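Local coordinates for protein amino acid amide racemase (Ochrobactrum anthropi, PDB 6GIO) that belongs to the class-III aminotransferase family of PLP-dependent enzymes and carries pyridoxal-5'-phosphate, at residues Leu244-Leu249 / Pro400-Thr405. Residues are numbered along the deposited sequence; the frame is centred on the assembly and turned at random.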
loop_
_atom_site.group_PDB
_atom_site.type_symbol
_atom_site.label_atom_id
_atom_site.label_comp_id
_atom_site.label_asym_id
_atom_site.label_seq_id
_atom_site.Cartn_x
_atom_site.Cartn_y
_atom_site.Cartn_z
ATOM N N LEU C 244 -15.306 1.856 12.437
ATOM C CA LEU C 244 -16.209 0.869 11.835
ATOM C C LEU C 244 -16.878 -0.047 12.846
ATOM O O LEU C 244 -16.713 -1.260 12.794
ATOM C CB LEU C 244 -15.504 0.096 10.723
ATOM C CG LEU C 244 -15.116 0.997 9.528
ATOM C CD1 LEU C 244 -14.516 0.160 8.409
ATOM C CD2 LEU C 244 -16.286 1.838 8.984
ATOM N N GLY C 245 -17.574 0.575 13.793
ATOM C CA GLY C 245 -18.346 -0.145 14.772
ATOM C C GLY C 245 -17.650 -0.573 16.047
ATOM O O GLY C 245 -18.337 -0.809 17.042
ATOM N N ARG C 246 -16.315 -0.645 16.056
ATOM C CA ARG C 246 -15.590 -1.219 17.208
ATOM C C ARG C 246 -15.872 -0.514 18.577
ATOM O O ARG C 246 -15.955 -1.159 19.627
ATOM C CB ARG C 246 -14.102 -1.244 16.899
ATOM C CG ARG C 246 -13.224 -1.726 18.018
ATOM C CD ARG C 246 -11.806 -1.863 17.541
ATOM N NE ARG C 246 -11.652 -2.934 16.568
ATOM C CZ ARG C 246 -11.558 -4.233 16.865
ATOM N NH1 ARG C 246 -11.630 -4.669 18.118
ATOM N NH2 ARG C 246 -11.414 -5.118 15.891
ATOM N N THR C 247 -16.100 0.791 18.542
ATOM C CA THR C 247 -16.294 1.555 19.774
ATOM C C THR C 247 -17.736 1.688 20.271
ATOM O O THR C 247 -17.996 2.463 21.200
ATOM C CB THR C 247 -15.733 2.994 19.633
ATOM O OG1 THR C 247 -16.469 3.716 18.632
ATOM C CG2 THR C 247 -14.249 2.961 19.337
ATOM N N GLY C 248 -18.682 1.007 19.625
ATOM C CA GLY C 248 -20.075 1.057 20.031
ATOM C C GLY C 248 -20.900 1.996 19.163
ATOM O O GLY C 248 -22.111 2.073 19.310
ATOM N N LEU C 249 -20.249 2.750 18.285
ATOM C CA LEU C 249 -20.951 3.548 17.267
ATOM C C LEU C 249 -20.182 3.271 16.001
ATOM O O LEU C 249 -19.075 2.740 16.070
ATOM C CB LEU C 249 -20.949 5.037 17.596
ATOM C CG LEU C 249 -21.740 5.562 18.809
ATOM C CD1 LEU C 249 -21.306 6.999 19.096
ATOM C CD2 LEU C 249 -23.249 5.522 18.586
ATOM N N PRO C 400 -9.968 -7.384 19.655
ATOM C CA PRO C 400 -10.401 -8.656 19.068
ATOM C C PRO C 400 -11.381 -8.449 17.904
ATOM O O PRO C 400 -11.995 -7.368 17.796
ATOM C CB PRO C 400 -11.095 -9.368 20.234
ATOM C CG PRO C 400 -11.536 -8.282 21.170
ATOM C CD PRO C 400 -10.534 -7.169 21.005
ATOM N N PRO C 401 -11.599 -9.504 17.091
ATOM C CA PRO C 401 -12.682 -9.463 16.106
ATOM C C PRO C 401 -14.013 -9.065 16.764
ATOM O O PRO C 401 -14.282 -9.417 17.938
ATOM C CB PRO C 401 -12.728 -10.892 15.602
ATOM C CG PRO C 401 -11.356 -11.426 15.841
ATOM C CD PRO C 401 -10.971 -10.833 17.154
ATOM N N LEU C 402 -14.800 -8.288 16.048
ATOM C CA LEU C 402 -16.070 -7.817 16.535
ATOM C C LEU C 402 -17.033 -8.983 16.775
ATOM O O LEU C 402 -18.064 -8.833 17.431
ATOM C CB LEU C 402 -16.676 -6.863 15.502
ATOM C CG LEU C 402 -15.885 -5.566 15.258
ATOM C CD1 LEU C 402 -16.744 -4.516 14.540
ATOM C CD2 LEU C 402 -15.375 -4.986 16.550
ATOM N N THR C 403 -16.681 -10.141 16.224
ATOM C CA THR C 403 -17.460 -11.350 16.381
ATOM C C THR C 403 -17.100 -12.138 17.633
ATOM O O THR C 403 -17.563 -13.265 17.804
ATOM C CB THR C 403 -17.237 -12.256 15.153
ATOM O OG1 THR C 403 -15.837 -12.365 14.909
ATOM C CG2 THR C 403 -17.923 -11.628 13.910
ATOM N N LEU C 404 -16.293 -11.549 18.506
ATOM C CA LEU C 404 -15.916 -12.182 19.758
ATOM C C LEU C 404 -17.171 -12.631 20.542
ATOM O O LEU C 404 -18.119 -11.850 20.737
ATOM C CB LEU C 404 -15.057 -11.234 20.594
ATOM C CG LEU C 404 -14.374 -11.850 21.822
ATOM C CD1 LEU C 404 -13.246 -12.805 21.442
ATOM C CD2 LEU C 404 -13.877 -10.754 22.755
ATOM N N THR C 405 -17.182 -13.892 20.978
ATOM C CA THR C 405 -18.371 -14.428 21.714
ATOM C C THR C 405 -18.259 -14.212 23.223
ATOM O O THR C 405 -17.172 -13.938 23.755
ATOM C CB THR C 405 -18.613 -15.926 21.431
ATOM O OG1 THR C 405 -17.554 -16.709 21.984
ATOM C CG2 THR C 405 -18.697 -16.174 19.950
#
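Arg246 reaches out of the 244-249 loop to the backbone of Pro400, crossing Leu402 on the way. Arg246 CB lies 4.0 Å from Leu402 CD2. CG stands anti to the backbone N (chi1 176°) and grazes the same methyl. The chain stays extended to CD, then bends at chi3 (-68°); with the turn at chi4, this brings one face of the guanidinium over Leu402 CD2. Leu402 CD2 sits above the centre of that flat group, 3.9 Å from Arg246 CZ. At the tip, Arg246 NH1 donates to Pro400 O at 2.7 Å, with the acceptor close to the guanidinium plane. Arg246 NH2 adds a weak bond to Pro400 O, at 3.0 Å. One carbonyl thus takes both terminal nitrogens, which should limit rotation of the group. NH1 also bonds Leu351 O, and Met399 touches the side chain.

This is a fold-type I PLP enzyme, as expected for a class-III aminotransferase. The 244-249 loop follows strand 234-238 of the sheet at the cofactor. The 400-405 loop joins strand 395-398 of the other sheet to helix 406-424, with Thr405 as its N-cap. The contact therefore links the two sheet regions. The Arg246 side chain is about 10 Å from pyridoxal-5'-phosphate.

The two methyls of Leu402 divide the contact: CD2 faces the guanidinium and CA of Arg246, CD1 the backbone of Leu244 and Gly245. Leu402 CD2 meets Arg246 CA at 3.8 Å, and Leu402 CD1 lies 3.7 Å from Leu244 O. Gly245 opens a type I turn, closed by the bond from Gly248 N to Gly245 O. A second type I turn, Pro401 to Leu404, carries Leu402.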